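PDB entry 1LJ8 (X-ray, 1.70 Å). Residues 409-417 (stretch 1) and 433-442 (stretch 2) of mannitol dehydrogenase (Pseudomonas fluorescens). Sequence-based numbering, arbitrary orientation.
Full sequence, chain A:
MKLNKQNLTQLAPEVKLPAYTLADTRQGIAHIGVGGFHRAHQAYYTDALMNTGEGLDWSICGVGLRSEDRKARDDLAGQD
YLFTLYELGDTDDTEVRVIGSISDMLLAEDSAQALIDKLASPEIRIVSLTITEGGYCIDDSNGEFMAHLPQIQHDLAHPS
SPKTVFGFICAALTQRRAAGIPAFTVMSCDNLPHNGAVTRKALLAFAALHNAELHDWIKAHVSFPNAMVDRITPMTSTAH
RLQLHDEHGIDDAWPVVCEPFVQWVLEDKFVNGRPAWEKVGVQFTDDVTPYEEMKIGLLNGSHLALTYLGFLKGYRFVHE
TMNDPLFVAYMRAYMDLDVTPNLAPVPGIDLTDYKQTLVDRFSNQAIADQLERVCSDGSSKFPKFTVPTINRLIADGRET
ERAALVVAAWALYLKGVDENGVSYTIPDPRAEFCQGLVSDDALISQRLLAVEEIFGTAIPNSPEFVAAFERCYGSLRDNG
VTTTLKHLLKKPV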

# COMPACT_ATOMS: atom_id res chain seq x y z
N ALA A 409 -12.26 9.05 15.49
CA ALA A 409 -13.08 8.97 14.25
C ALA A 409 -13.16 7.50 13.82
O ALA A 409 -14.22 7.00 13.43
N TRP A 410 -12.01 6.81 13.86
CA TRP A 410 -12.01 5.38 13.49
C TRP A 410 -12.94 4.60 14.44
O TRP A 410 -13.71 3.73 13.99
N ALA A 411 -12.87 4.91 15.74
CA ALA A 411 -13.69 4.20 16.71
C ALA A 411 -15.17 4.34 16.41
O ALA A 411 -15.93 3.34 16.43
N LEU A 412 -15.59 5.56 16.10
CA LEU A 412 -17.02 5.80 15.83
C LEU A 412 -17.38 5.19 14.48
O LEU A 412 -18.43 4.58 14.33
N TYR A 413 -16.47 5.31 13.53
CA TYR A 413 -16.65 4.76 12.17
C TYR A 413 -16.89 3.24 12.24
O TYR A 413 -17.68 2.68 11.45
N LEU A 414 -16.21 2.55 13.17
CA LEU A 414 -16.37 1.09 13.30
C LEU A 414 -17.80 0.65 13.66
O LEU A 414 -18.15 -0.54 13.54
N LYS A 415 -18.64 1.58 14.12
CA LYS A 415 -20.01 1.18 14.44
C LYS A 415 -20.82 0.94 13.17
O LYS A 415 -21.93 0.38 13.23
N GLY A 416 -20.29 1.35 12.01
CA GLY A 416 -20.97 1.03 10.75
C GLY A 416 -22.15 1.85 10.22
O GLY A 416 -22.91 1.33 9.38
N VAL A 417 -22.32 3.09 10.67
CA VAL A 417 -23.41 3.94 10.18
C VAL A 417 -22.91 5.37 10.15
O VAL A 417 -22.30 5.84 11.12
N PHE A 433 -13.33 -8.46 15.00
CA PHE A 433 -12.58 -8.11 16.20
C PHE A 433 -12.67 -6.59 16.51
O PHE A 433 -12.95 -6.20 17.66
N CYS A 434 -12.45 -5.73 15.52
CA CYS A 434 -12.49 -4.29 15.80
C CYS A 434 -13.90 -3.78 16.15
O CYS A 434 -14.06 -2.96 17.02
N GLN A 435 -14.93 -4.27 15.45
CA GLN A 435 -16.28 -3.83 15.78
C GLN A 435 -16.62 -4.25 17.21
O GLN A 435 -17.35 -3.54 17.93
N GLY A 436 -16.07 -5.39 17.63
CA GLY A 436 -16.31 -5.87 18.98
C GLY A 436 -15.82 -4.88 20.03
O GLY A 436 -16.49 -4.66 21.04
N LEU A 437 -14.67 -4.25 19.79
CA LEU A 437 -14.06 -3.30 20.72
C LEU A 437 -14.93 -2.05 20.95
O LEU A 437 -14.73 -1.34 21.94
N VAL A 438 -15.84 -1.76 20.03
CA VAL A 438 -16.67 -0.56 20.21
C VAL A 438 -18.15 -0.83 20.47
O VAL A 438 -18.99 0.03 20.27
N SER A 439 -18.46 -2.03 20.96
CA SER A 439 -19.84 -2.39 21.25
C SER A 439 -20.42 -1.65 22.49
O SER A 439 -21.64 -1.49 22.62
N ASP A 440 -19.55 -1.17 23.36
CA ASP A 440 -19.98 -0.45 24.57
C ASP A 440 -19.24 0.90 24.61
O ASP A 440 -18.02 0.91 24.85
N ASP A 441 -19.96 2.01 24.41
CA ASP A 441 -19.33 3.34 24.41
C ASP A 441 -18.48 3.59 25.64
O ASP A 441 -17.38 4.15 25.55
N ALA A 442 -19.00 3.20 26.80
CA ALA A 442 -18.27 3.45 28.05
C ALA A 442 -16.96 2.68 28.16
O ALA A 442 -16.06 3.07 28.93

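The two stretches meet where one helix finishes and the other gives way to a loop, and together they bury 426 Å² of surface. The backbones come nearest at Leu 414 and Gln 435, whose CA atoms lie 5.5 Å apart, with Ala 411 and Val 438 as a second, looser register point at 6.6 Å between CA atoms.

Leu 414, Cys 434 and Val 438 form the apolar centre, each with its CA-to-CB bond pointing toward the other stretch. Leu 414 adopts the mt rotamer (chi1 -72°, chi2 166°), a common choice for leucine. Its CD2 is thereby placed 3.9 Å from CB of Cys 434, while its own CB packs against Val 438, so that the leucine touches residues four apart in the facing chain. Val 438 has chi1 at -55° (m), which lets both methyls pack against the first stretch: CG1 lies 3.6 Å from the carbonyl O of Ala 411 and 4.3 Å from CB of the same alanine, and CG2 lies 3.9 Å from CB of Leu 414 and 3.9 Å from CG of Lys 415.

Trp 410 reaches this centre from the flank. Its CA-to-CB bond runs sideways, but the t rotamer (chi1 -175°, chi2 56°) carries the indole across until CH2 is 3.7 Å from SG of Cys 434. The cysteine, in its m rotamer, holds the sulfur obliquely to the ring, with SG 4.8 Å from the centroid of the six-membered ring.

Polar contacts border the apolar patch. Gln 435 starts sideways, yet its chi1 of -72° (m) and chi2 of -157° (t) extend the amide so that NE2 donates a hydrogen bond to O of Leu 414 at 2.7 Å, with a nearly straight angle of 164°. The acceptor lies two residues before Gly 416, where a CB would be jammed against the carbonyl O of Lys 415 at its positive phi.

Lys 415 reverses direction along its length. Its CA-to-CB bond points away, and the chain begins m, t; chi3 then departs from the usual wells at 97°, and chi4 is p at 74°. The bent side chain delivers NZ to O of Val 438, a 2.7 Å hydrogen bond, and to OD2 of Asp 441, a salt bridge at 3.4 Å whose hydrogen bond is weak. Asp 441 turns its carboxylate toward the lysine with chi1 at -92°, between wells. In the same stretch, Ser 439 points away and its p rotamer lets OG donate a hydrogen bond to O of Gly 436 at 3.1 Å.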

# COMPACT_ATOMS: atom_id res chain seq x y z
CB ALA A 409 -12.44 9.82 13.11
CB TRP A 410 -10.59 4.79 13.60
CG TRP A 410 -10.49 3.36 13.13
CD1 TRP A 410 -10.86 2.89 11.89
CD2 TRP A 410 -9.94 2.23 13.84
NE1 TRP A 410 -10.55 1.54 11.79
CE2 TRP A 410 -9.99 1.11 12.96
CE3 TRP A 410 -9.40 2.06 15.12
CZ2 TRP A 410 -9.53 -0.17 13.33
CZ3 TRP A 410 -8.93 0.78 15.50
CH2 TRP A 410 -9.01 -0.32 14.59
CB ALA A 411 -13.40 4.69 18.18
CB LEU A 412 -17.33 7.29 15.84
CG LEU A 412 -18.84 7.65 15.69
CD1 LEU A 412 -19.68 6.97 16.77
CD2 LEU A 412 -19.05 9.12 15.77
CB TYR A 413 -15.40 5.08 11.36
CG TYR A 413 -15.14 4.13 10.23
CD1 TYR A 413 -15.63 4.38 8.95
CD2 TYR A 413 -14.34 2.99 10.42
CE1 TYR A 413 -15.34 3.54 7.89
CE2 TYR A 413 -14.04 2.11 9.34
CZ TYR A 413 -14.54 2.41 8.09
OH TYR A 413 -14.26 1.58 7.01
CB LEU A 414 -15.41 0.53 14.34
CG LEU A 414 -13.95 0.53 13.87
CD1 LEU A 414 -12.99 0.29 15.05
CD2 LEU A 414 -13.76 -0.55 12.77
CB LYS A 415 -20.68 2.21 15.37
CG LYS A 415 -20.02 2.24 16.76
CD LYS A 415 -20.68 3.24 17.73
CE LYS A 415 -21.69 2.58 18.65
NZ LYS A 415 -21.01 1.77 19.71
CB VAL A 417 -24.69 3.90 11.09
CG1 VAL A 417 -25.84 4.63 10.36
CG2 VAL A 417 -25.10 2.49 11.37
CB PHE A 433 -11.12 -8.51 16.02
CG PHE A 433 -10.22 -8.05 17.12
CD1 PHE A 433 -10.15 -8.74 18.32
CD2 PHE A 433 -9.45 -6.89 16.97
CE1 PHE A 433 -9.31 -8.30 19.36
CE2 PHE A 433 -8.62 -6.44 17.98
CZ PHE A 433 -8.54 -7.15 19.20
CB CYS A 434 -11.92 -3.48 14.63
SG CYS A 434 -10.12 -3.82 14.32
CB GLN A 435 -17.28 -4.42 14.79
CG GLN A 435 -17.17 -3.77 13.40
CD GLN A 435 -18.46 -3.91 12.60
OE1 GLN A 435 -18.87 -5.03 12.27
NE2 GLN A 435 -19.13 -2.78 12.31
CB LEU A 437 -12.70 -2.83 20.17
CG LEU A 437 -11.68 -3.90 19.76
CD1 LEU A 437 -10.56 -3.29 18.90
CD2 LEU A 437 -11.11 -4.53 21.04
CB VAL A 438 -16.52 0.40 18.99
CG1 VAL A 438 -15.06 0.72 18.78
CG2 VAL A 438 -17.10 -0.22 17.72
CB SER A 439 -19.93 -3.91 21.43
OG SER A 439 -19.21 -4.31 22.57
CB ASP A 440 -19.60 -1.28 25.79
CG ASP A 440 -20.23 -0.77 27.08
OD1 ASP A 440 -20.13 0.44 27.40
OD2 ASP A 440 -20.80 -1.62 27.78
CB ASP A 441 -20.36 4.47 24.35
CG ASP A 441 -20.70 4.93 22.93
OD1 ASP A 441 -21.37 5.98 22.84
OD2 ASP A 441 -20.34 4.28 21.93
CB ALA A 442 -19.15 3.11 29.25